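Local coordinates for cpftsy (Physcomitrella patens, PDB 4AK9), which probably serves as the receptor for the chloroplast signal recognition particle, a GTPase that helps deliver proteins to the thylakoid membrane, at residues G245-R256 with R277-L288; T26-L36 with E51-F61. All coordinates share one frame; numbering follows the deposited sequence.

Contact 1: G245-R256 with R277-L288; sequences GTTGLNMLAQAR and RGGCVVSVVDEL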
loop_
_atom_site.group_PDB
_atom_site.type_symbol
_atom_site.label_atom_id
_atom_site.label_comp_id
_atom_site.label_asym_id
_atom_site.label_seq_id
_atom_site.Cartn_x
_atom_site.Cartn_y
_atom_site.Cartn_z
ATOM N N GLY A 245 -10.757 0.271 4.330
ATOM C CA GLY A 245 -9.459 0.490 4.957
ATOM C C GLY A 245 -8.478 -0.653 4.736
ATOM O O GLY A 245 -7.251 -0.457 4.777
ATOM N N THR A 246 -8.977 -1.846 4.438
ATOM C CA THR A 246 -8.041 -2.963 4.235
ATOM C C THR A 246 -7.314 -2.891 2.900
ATOM O O THR A 246 -6.317 -3.572 2.709
ATOM C CB THR A 246 -8.682 -4.346 4.397
ATOM O OG1 THR A 246 -9.657 -4.557 3.365
ATOM C CG2 THR A 246 -9.312 -4.493 5.789
ATOM N N THR A 247 -7.792 -2.062 1.976
ATOM C CA THR A 247 -7.050 -1.836 0.746
ATOM C C THR A 247 -5.975 -0.787 0.940
ATOM O O THR A 247 -5.166 -0.556 0.051
ATOM C CB THR A 247 -7.978 -1.457 -0.447
ATOM O OG1 THR A 247 -8.591 -0.178 -0.209
ATOM C CG2 THR A 247 -9.035 -2.528 -0.606
ATOM N N GLY A 248 -5.964 -0.165 2.115
ATOM C CA GLY A 248 -4.929 0.819 2.428
ATOM C C GLY A 248 -4.806 1.934 1.408
ATOM O O GLY A 248 -5.800 2.496 0.925
ATOM N N LEU A 249 -3.569 2.245 1.031
ATOM C CA LEU A 249 -3.313 3.378 0.149
ATOM C C LEU A 249 -3.936 3.144 -1.221
ATOM O O LEU A 249 -4.169 4.073 -2.005
ATOM C CB LEU A 249 -1.802 3.571 -0.002
ATOM C CG LEU A 249 -1.333 4.970 -0.383
ATOM C CD1 LEU A 249 -1.446 5.884 0.818
ATOM C CD2 LEU A 249 0.104 4.931 -0.872
ATOM N N ASN A 250 -4.182 1.877 -1.529
ATOM C CA ASN A 250 -4.826 1.567 -2.799
ATOM C C ASN A 250 -6.199 2.186 -2.963
ATOM O O ASN A 250 -6.675 2.316 -4.096
ATOM C CB ASN A 250 -4.845 0.041 -3.028
ATOM C CG ASN A 250 -3.464 -0.503 -3.248
ATOM O OD1 ASN A 250 -2.604 0.146 -3.895
ATOM N ND2 ASN A 250 -3.209 -1.684 -2.688
ATOM N N MET A 251 -6.802 2.619 -1.857
ATOM C CA MET A 251 -8.099 3.315 -1.904
ATOM C C MET A 251 -8.044 4.695 -2.564
ATOM O O MET A 251 -9.078 5.220 -2.960
ATOM C CB MET A 251 -8.698 3.485 -0.499
ATOM C CG MET A 251 -8.072 4.676 0.266
ATOM S SD MET A 251 -8.524 4.847 1.997
ATOM C CE MET A 251 -8.721 3.177 2.594
ATOM N N LEU A 252 -6.855 5.290 -2.689
ATOM C CA LEU A 252 -6.728 6.617 -3.292
ATOM C C LEU A 252 -7.204 6.657 -4.747
ATOM O O LEU A 252 -7.740 7.681 -5.172
ATOM C CB LEU A 252 -5.277 7.135 -3.231
ATOM C CG LEU A 252 -4.849 8.116 -2.141
ATOM C CD1 LEU A 252 -5.360 7.737 -0.776
ATOM C CD2 LEU A 252 -3.310 8.221 -2.118
ATOM N N ALA A 253 -7.032 5.561 -5.489
ATOM C CA ALA A 253 -7.447 5.528 -6.902
ATOM C C ALA A 253 -8.962 5.709 -7.038
ATOM O O ALA A 253 -9.440 6.606 -7.754
ATOM C CB ALA A 253 -6.979 4.233 -7.588
ATOM N N GLN A 254 -9.726 4.903 -6.309
ATOM C CA GLN A 254 -11.179 5.024 -6.392
ATOM C C GLN A 254 -11.667 6.328 -5.723
ATOM O O GLN A 254 -12.692 6.889 -6.127
ATOM C CB GLN A 254 -11.873 3.772 -5.823
ATOM C CG GLN A 254 -11.708 3.626 -4.354
ATOM C CD GLN A 254 -12.165 2.281 -3.860
ATOM O OE1 GLN A 254 -13.182 2.186 -3.178
ATOM N NE2 GLN A 254 -11.406 1.220 -4.191
ATOM N N ALA A 255 -10.931 6.854 -4.743
ATOM C CA ALA A 255 -11.333 8.124 -4.127
ATOM C C ALA A 255 -11.215 9.308 -5.089
ATOM O O ALA A 255 -12.078 10.206 -5.135
ATOM C CB ALA A 255 -10.555 8.391 -2.875
ATOM N N ARG A 256 -10.126 9.328 -5.853
ATOM C CA ARG A 256 -9.955 10.361 -6.870
ATOM C C ARG A 256 -11.046 10.269 -7.933
ATOM O O ARG A 256 -11.603 11.290 -8.338
ATOM C CB ARG A 256 -8.597 10.201 -7.542
ATOM C CG ARG A 256 -7.464 10.545 -6.605
ATOM C CD ARG A 256 -6.115 10.589 -7.326
ATOM N NE ARG A 256 -5.176 11.366 -6.529
ATOM C CZ ARG A 256 -4.208 10.847 -5.783
ATOM N NH1 ARG A 256 -4.008 9.528 -5.757
ATOM N NH2 ARG A 256 -3.423 11.660 -5.086
ATOM N N ARG A 277 -2.498 -1.137 8.029
ATOM C CA ARG A 277 -2.265 -0.033 7.096
ATOM C C ARG A 277 -3.040 1.221 7.479
ATOM O O ARG A 277 -3.474 1.969 6.600
ATOM C CB ARG A 277 -2.588 -0.491 5.638
ATOM C CG ARG A 277 -1.778 -1.734 5.241
ATOM C CD ARG A 277 -2.361 -2.474 4.011
ATOM N NE ARG A 277 -2.055 -1.703 2.824
ATOM C CZ ARG A 277 -2.189 -2.121 1.571
ATOM N NH1 ARG A 277 -2.632 -3.340 1.310
ATOM N NH2 ARG A 277 -1.857 -1.297 0.585
ATOM N N GLY A 278 -3.181 1.467 8.787
ATOM C CA GLY A 278 -3.939 2.605 9.301
ATOM C C GLY A 278 -3.437 4.005 8.929
ATOM O O GLY A 278 -4.203 4.984 9.030
ATOM N N GLY A 279 -2.189 4.101 8.467
ATOM C CA GLY A 279 -1.624 5.357 7.978
ATOM C C GLY A 279 -2.382 5.869 6.761
ATOM O O GLY A 279 -2.285 7.048 6.402
ATOM N N CYS A 280 -3.167 4.991 6.118
ATOM C CA CYS A 280 -3.943 5.408 4.950
ATOM C C CYS A 280 -4.920 6.546 5.286
ATOM O O CYS A 280 -5.235 7.379 4.427
ATOM C CB CYS A 280 -4.695 4.225 4.298
ATOM S SG CYS A 280 -6.066 3.568 5.271
ATOM N N VAL A 281 -5.366 6.607 6.535
ATOM C CA VAL A 281 -6.175 7.735 7.005
ATOM C C VAL A 281 -5.453 9.074 6.777
ATOM O O VAL A 281 -6.058 10.069 6.322
ATOM C CB VAL A 281 -6.518 7.569 8.493
ATOM C CG1 VAL A 281 -7.235 8.810 9.046
ATOM C CG2 VAL A 281 -7.370 6.321 8.689
ATOM N N VAL A 282 -4.179 9.126 7.135
ATOM C CA VAL A 282 -3.409 10.353 6.990
ATOM C C VAL A 282 -3.163 10.667 5.529
ATOM O O VAL A 282 -3.333 11.799 5.076
ATOM C CB VAL A 282 -2.059 10.227 7.763
ATOM C CG1 VAL A 282 -1.273 11.566 7.681
ATOM C CG2 VAL A 282 -2.349 9.834 9.196
ATOM N N SER A 283 -2.813 9.646 4.771
ATOM C CA SER A 283 -2.522 9.825 3.355
ATOM C C SER A 283 -3.715 10.345 2.578
ATOM O O SER A 283 -3.564 11.197 1.695
ATOM C CB SER A 283 -2.073 8.504 2.753
ATOM O OG SER A 283 -0.883 8.040 3.424
ATOM N N VAL A 284 -4.902 9.818 2.875
ATOM C CA VAL A 284 -6.089 10.277 2.142
ATOM C C VAL A 284 -6.428 11.734 2.473
ATOM O O VAL A 284 -6.747 12.524 1.584
ATOM C CB VAL A 284 -7.314 9.290 2.270
ATOM C CG1 VAL A 284 -8.032 9.464 3.568
ATOM C CG2 VAL A 284 -8.319 9.566 1.150
ATOM N N VAL A 285 -6.301 12.121 3.729
ATOM C CA VAL A 285 -6.581 13.513 4.112
ATOM C C VAL A 285 -5.542 14.436 3.475
ATOM O O VAL A 285 -5.886 15.465 2.896
ATOM C CB VAL A 285 -6.601 13.674 5.632
ATOM C CG1 VAL A 285 -6.702 15.188 6.018
ATOM C CG2 VAL A 285 -7.781 12.890 6.212
ATOM N N ASP A 286 -4.272 14.038 3.560
ATOM C CA ASP A 286 -3.164 14.798 2.979
ATOM C C ASP A 286 -3.285 14.972 1.463
ATOM O O ASP A 286 -3.169 16.096 0.931
ATOM C CB ASP A 286 -1.830 14.134 3.338
ATOM C CG ASP A 286 -0.632 14.902 2.787
ATOM O OD1 ASP A 286 -0.668 16.162 2.804
ATOM O OD2 ASP A 286 0.327 14.249 2.299
ATOM N N GLU A 287 -3.545 13.885 0.743
ATOM C CA GLU A 287 -3.582 13.934 -0.704
ATOM C C GLU A 287 -4.841 14.554 -1.260
ATOM O O GLU A 287 -4.770 15.228 -2.296
ATOM C CB GLU A 287 -3.419 12.525 -1.308
ATOM C CG GLU A 287 -2.005 11.907 -1.130
ATOM C CD GLU A 287 -0.964 12.555 -2.040
ATOM O OE1 GLU A 287 -1.304 12.881 -3.208
ATOM O OE2 GLU A 287 0.192 12.760 -1.589
ATOM N N LEU A 288 -5.995 14.340 -0.610
ATOM C CA LEU A 288 -7.283 14.766 -1.198
ATOM C C LEU A 288 -7.862 16.045 -0.598
ATOM O O LEU A 288 -8.814 16.644 -1.155
ATOM C CB LEU A 288 -8.364 13.641 -1.165
ATOM C CG LEU A 288 -8.077 12.284 -1.867
ATOM C CD1 LEU A 288 -9.327 11.803 -2.586
ATOM C CD2 LEU A 288 -6.917 12.325 -2.849
HETATM O O HOH W 1 -3.877 15.089 -4.933
#
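R277 lays its guanidinium against the backbone of T247 and G248. T247 O sits over one face, 3.4 Å from R277 NH2, at too poor an angle for a hydrogen bond. The amide of N250 comes to the guanidinium edge, its plane turned 82° from that of R277. Next along the interface, C280 CB packs on G248 C. C280 SG meets M251 CE at 3.8 Å. L249 CD1 then reaches S283 CB at 3.3 Å, tighter than usual for two carbons. L249 CG lies anti to the backbone N (chi1 -156°), which swings the branch across to the serine. L252 forks, with CD1 on V284 CB at 3.9 Å and CD2 on E287 CG. A255 CB meets L288 CD1 at 3.6 Å. L288 CD2 lies over one face of the R256 guanidinium. In the plane of that group, at its edge, R256 NH2 makes a salt bridge to E287 OE1 at 3.1 Å. A water held by E287 O bonds weakly to R256 NH2.

The second shell fixes the polar ends. D60 takes R277 NE in a salt bridge, and D60 of the second subunit takes R277 NH2 and N250 ND2. S283 OG is bonded to G62 N. A leucine in place of R277 would probably leave both D60 carboxylates without their arginine mate and lose the flat cover over T247 and G248.

Helices 251-256 and 280-288 run at 35°, their axes 10.9 Å apart. M251 and A255 also pack on strand 238-244, and V284 and L288 on strand 266-270. The contact thus joins two neighbouring helices on one face of the GTPase sheet, with P63 and T65 of helix 63-78 beyond L249 and S283.

Contact 2: T26-L36 with E51-F61; sequences TRENLAVVDEL and ELEEVLLVSDF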
loop_
_atom_site.group_PDB
_atom_site.type_symbol
_atom_site.label_atom_id
_atom_site.label_comp_id
_atom_site.label_asym_id
_atom_site.label_seq_id
_atom_site.Cartn_x
_atom_site.Cartn_y
_atom_site.Cartn_z
ATOM N N THR A 26 -2.203 -1.631 13.443
ATOM C CA THR A 26 -1.387 -0.534 12.952
ATOM C C THR A 26 -0.361 -0.127 14.005
ATOM O O THR A 26 0.818 0.098 13.690
ATOM C CB THR A 26 -2.252 0.700 12.567
ATOM O OG1 THR A 26 -3.120 0.342 11.477
ATOM C CG2 THR A 26 -1.358 1.858 12.108
ATOM N N ARG A 27 -0.811 -0.055 15.256
ATOM C CA ARG A 27 0.035 0.418 16.359
ATOM C C ARG A 27 1.220 -0.507 16.572
ATOM O O ARG A 27 2.329 -0.054 16.906
ATOM C CB ARG A 27 -0.806 0.596 17.631
ATOM C CG ARG A 27 -0.041 1.118 18.825
ATOM C CD ARG A 27 -1.003 1.390 19.950
ATOM N NE ARG A 27 -1.812 0.225 20.293
ATOM C CZ ARG A 27 -3.126 0.126 20.114
ATOM N NH1 ARG A 27 -3.816 1.122 19.562
ATOM N NH2 ARG A 27 -3.748 -0.990 20.489
ATOM N N GLU A 28 1.018 -1.801 16.350
ATOM C CA GLU A 28 2.099 -2.764 16.517
ATOM C C GLU A 28 3.245 -2.589 15.522
ATOM O O GLU A 28 4.412 -2.752 15.883
ATOM C CB GLU A 28 1.572 -4.187 16.428
ATOM C CG GLU A 28 2.672 -5.234 16.412
ATOM C CD GLU A 28 2.193 -6.581 16.919
ATOM O OE1 GLU A 28 0.963 -6.836 16.848
ATOM O OE2 GLU A 28 3.045 -7.375 17.395
ATOM N N ASN A 29 2.939 -2.274 14.265
ATOM C CA ASN A 29 4.039 -1.903 13.375
ATOM C C ASN A 29 4.684 -0.621 13.842
ATOM O O ASN A 29 5.910 -0.513 13.874
ATOM C CB ASN A 29 3.622 -1.750 11.917
ATOM C CG ASN A 29 4.754 -1.172 11.054
ATOM O OD1 ASN A 29 5.835 -1.773 10.926
ATOM N ND2 ASN A 29 4.513 0.015 10.487
ATOM N N LEU A 30 3.854 0.350 14.231
ATOM C CA LEU A 30 4.406 1.658 14.588
ATOM C C LEU A 30 5.208 1.654 15.898
ATOM O O LEU A 30 5.948 2.606 16.166
ATOM C CB LEU A 30 3.319 2.696 14.636
ATOM C CG LEU A 30 2.674 3.003 13.265
ATOM C CD1 LEU A 30 1.526 3.979 13.466
ATOM C CD2 LEU A 30 3.716 3.584 12.268
ATOM N N ALA A 31 5.062 0.591 16.680
ATOM C CA ALA A 31 5.764 0.492 17.976
ATOM C C ALA A 31 7.283 0.449 17.839
ATOM O O ALA A 31 8.020 0.874 18.744
ATOM C CB ALA A 31 5.263 -0.717 18.764
ATOM N N VAL A 32 7.772 -0.041 16.712
ATOM C CA VAL A 32 9.213 -0.089 16.531
ATOM C C VAL A 32 9.847 1.309 16.492
ATOM O O VAL A 32 11.070 1.435 16.635
ATOM C CB VAL A 32 9.612 -0.888 15.275
ATOM C CG1 VAL A 32 8.886 -2.229 15.255
ATOM C CG2 VAL A 32 9.320 -0.088 14.023
ATOM N N VAL A 33 9.027 2.347 16.300
ATOM C CA VAL A 33 9.541 3.723 16.247
ATOM C C VAL A 33 10.305 4.096 17.522
ATOM O O VAL A 33 11.417 4.647 17.459
ATOM C CB VAL A 33 8.423 4.747 15.937
ATOM C CG1 VAL A 33 8.884 6.176 16.209
ATOM C CG2 VAL A 33 7.992 4.611 14.466
ATOM N N ASP A 34 9.721 3.779 18.673
ATOM C CA ASP A 34 10.380 4.047 19.959
ATOM C C ASP A 34 11.739 3.340 20.069
ATOM O O ASP A 34 12.741 3.946 20.464
ATOM C CB ASP A 34 9.488 3.624 21.132
ATOM C CG ASP A 34 8.180 4.397 21.182
ATOM O OD1 ASP A 34 8.213 5.623 21.455
ATOM O OD2 ASP A 34 7.124 3.765 20.959
ATOM N N GLU A 35 11.771 2.063 19.705
ATOM C CA GLU A 35 13.021 1.311 19.700
ATOM C C GLU A 35 14.051 1.956 18.785
ATOM O O GLU A 35 15.214 2.141 19.156
ATOM C CB GLU A 35 12.763 -0.108 19.219
ATOM C CG GLU A 35 14.031 -0.931 19.041
ATOM C CD GLU A 35 14.300 -1.858 20.220
ATOM O OE1 GLU A 35 13.530 -1.798 21.210
ATOM O OE2 GLU A 35 15.272 -2.650 20.151
ATOM N N LEU A 36 13.610 2.285 17.575
ATOM C CA LEU A 36 14.467 2.909 16.580
ATOM C C LEU A 36 15.088 4.197 17.077
ATOM O O LEU A 36 16.253 4.503 16.800
ATOM C CB LEU A 36 13.626 3.213 15.339
ATOM C CG LEU A 36 14.341 3.774 14.121
ATOM C CD1 LEU A 36 15.458 2.827 13.694
ATOM C CD2 LEU A 36 13.327 3.953 12.987
ATOM N N GLU A 51 15.125 4.952 8.074
ATOM C CA GLU A 51 14.467 3.805 8.682
ATOM C C GLU A 51 13.090 4.173 9.230
ATOM O O GLU A 51 12.135 3.395 9.074
ATOM C CB GLU A 51 15.319 3.183 9.790
ATOM C CG GLU A 51 16.657 2.634 9.311
ATOM C CD GLU A 51 17.446 1.958 10.431
ATOM O OE1 GLU A 51 16.840 1.156 11.183
ATOM O OE2 GLU A 51 18.664 2.241 10.562
ATOM N N LEU A 52 12.992 5.331 9.882
ATOM C CA LEU A 52 11.724 5.849 10.395
ATOM C C LEU A 52 10.700 6.021 9.265
ATOM O O LEU A 52 9.532 5.599 9.395
ATOM C CB LEU A 52 11.928 7.210 11.081
ATOM C CG LEU A 52 10.641 7.907 11.541
ATOM C CD1 LEU A 52 9.942 6.988 12.516
ATOM C CD2 LEU A 52 10.946 9.271 12.211
ATOM N N GLU A 53 11.137 6.630 8.174
ATOM C CA GLU A 53 10.258 6.880 7.056
ATOM C C GLU A 53 9.754 5.559 6.480
ATOM O O GLU A 53 8.551 5.447 6.165
ATOM C CB GLU A 53 10.947 7.688 5.988
ATOM C CG GLU A 53 9.983 8.422 5.131
ATOM C CD GLU A 53 10.641 9.463 4.262
ATOM O OE1 GLU A 53 11.626 10.134 4.703
ATOM O OE2 GLU A 53 10.171 9.598 3.117
ATOM N N GLU A 54 10.635 4.572 6.394
ATOM C CA GLU A 54 10.249 3.223 5.946
ATOM C C GLU A 54 9.251 2.544 6.893
ATOM O O GLU A 54 8.365 1.857 6.439
ATOM C CB GLU A 54 11.479 2.333 5.684
ATOM C CG GLU A 54 12.371 2.888 4.560
ATOM C CD GLU A 54 12.794 1.836 3.532
ATOM O OE1 GLU A 54 13.703 1.018 3.835
ATOM O OE2 GLU A 54 12.214 1.838 2.414
ATOM N N VAL A 55 9.346 2.763 8.198
ATOM C CA VAL A 55 8.362 2.214 9.106
ATOM C C VAL A 55 6.979 2.814 8.801
ATOM O O VAL A 55 5.948 2.092 8.738
ATOM C CB VAL A 55 8.784 2.441 10.569
ATOM C CG1 VAL A 55 7.625 2.147 11.477
ATOM C CG2 VAL A 55 9.991 1.525 10.890
ATOM N N LEU A 56 6.936 4.112 8.549
ATOM C CA LEU A 56 5.691 4.759 8.131
ATOM C C LEU A 56 5.118 4.186 6.831
ATOM O O LEU A 56 3.896 3.997 6.736
ATOM C CB LEU A 56 5.863 6.267 7.971
ATOM C CG LEU A 56 6.337 7.035 9.220
ATOM C CD1 LEU A 56 6.323 8.531 8.931
ATOM C CD2 LEU A 56 5.461 6.689 10.432
ATOM N N LEU A 57 5.973 3.894 5.866
ATOM C CA LEU A 57 5.537 3.324 4.587
ATOM C C LEU A 57 4.900 1.944 4.801
ATOM O O LEU A 57 3.907 1.599 4.128
ATOM C CB LEU A 57 6.697 3.250 3.568
ATOM C CG LEU A 57 7.290 4.577 3.052
ATOM C CD1 LEU A 57 8.457 4.288 2.082
ATOM C CD2 LEU A 57 6.269 5.465 2.345
ATOM N N VAL A 58 5.417 1.183 5.746
ATOM C CA VAL A 58 4.845 -0.114 6.070
ATOM C C VAL A 58 3.380 0.042 6.515
ATOM O O VAL A 58 2.516 -0.767 6.161
ATOM C CB VAL A 58 5.706 -0.867 7.112
ATOM C CG1 VAL A 58 5.023 -2.182 7.524
ATOM C CG2 VAL A 58 7.129 -1.113 6.551
ATOM N N SER A 59 3.078 1.089 7.276
ATOM C CA SER A 59 1.705 1.361 7.679
ATOM C C SER A 59 0.895 2.191 6.667
ATOM O O SER A 59 -0.199 2.660 6.975
ATOM C CB SER A 59 1.639 1.998 9.075
ATOM O OG SER A 59 1.996 1.043 10.074
ATOM N N ASP A 60 1.387 2.345 5.443
ATOM C CA ASP A 60 0.647 3.104 4.423
ATOM C C ASP A 60 0.400 4.590 4.656
ATOM O O ASP A 60 -0.576 5.155 4.160
ATOM C CB ASP A 60 -0.662 2.407 4.048
ATOM C CG ASP A 60 -0.494 1.534 2.815
ATOM O OD1 ASP A 60 0.657 1.413 2.317
ATOM O OD2 ASP A 60 -1.505 0.983 2.334
ATOM N N PHE A 61 1.274 5.234 5.423
ATOM C CA PHE A 61 1.604 6.613 5.093
ATOM C C PHE A 61 2.285 6.535 3.715
ATOM O O PHE A 61 3.335 5.880 3.563
ATOM C CB PHE A 61 2.574 7.175 6.126
ATOM C CG PHE A 61 2.005 7.272 7.505
ATOM C CD1 PHE A 61 1.974 6.160 8.344
ATOM C CD2 PHE A 61 1.539 8.485 7.983
ATOM C CE1 PHE A 61 1.471 6.241 9.617
ATOM C CE2 PHE A 61 1.028 8.576 9.270
ATOM C CZ PHE A 61 0.999 7.461 10.092
#
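N29 and S59 meet where segment 26-36 runs antiparallel to helix 51-58, at 165° for helix 26-30, with axes 9.7 Å apart, and at 175° for helix 32-36. N29 carries the polar part. Its CG stands anti to the backbone N (chi1 172°), which carries the amide across to the end of the facing helix. N29 ND2 gives one hydrogen bond to V55 O at 3.1 Å, with the acceptor almost in the amide plane. A second, to S59 OG at 2.8 Å, has its partner tilted a little out of that plane. Both are fairly straight. The other end of the amide, N29 OD1, rests against V58 CG1 at 3.5 Å.

The rest is apolar. V55 is a knob in the hole formed by N29, L30, V32 and V33, and its CG2 meets V32 CG2 at 3.6 Å. V33 CG2 touches L52 CD1 at 3.6 Å. L36 ends the row: its CD2 lies on the backbone of L52, 3.4 Å from L52 N, and its CD1 touches E51 OE1. L30 CD2 meets L56 CD2 at 4.0 Å and comes near F61 CE1. L56 CD2 in turn lies over one face of the F61 ring, offset toward its rim. Beyond S59, D60 has positive phi and is the C-prime residue of a Schellman motif, with F61 N weakly bonded to L56 O.

V33 and F61 also pack on helix 85-101. The seam is thus part of the helical bundle that SRP-type GTPases carry beside the GTPase domain. The chemistry is a valine and leucine seam pinned at one end. There N29 spends both N-H groups on the facing segment, one on V55 O in the last helical turn and one on S59 OG just beyond it. This probably fixes the rotation of the amide.

Along the chain the contacts come in series, with contact 2 complete before contact 1 begins. Their centres lie about 17 Å apart. Contact 2 belongs to the helical bundle, well away from the centre of the chain. Contact 1 is part of the GTPase domain, beside its central sheet. The two touch through the turn after helix 45-58: D60 OD2 makes a salt bridge to R277 NE at 2.8 Å and probably a hydrogen bond to L249 N, and F61 CA lies against S283 OG. T26 OG1 is hydrogen-bonded to G278 N. The helical bundle is thereby docked on the GTPase domain, and both contacts also meet the second subunit.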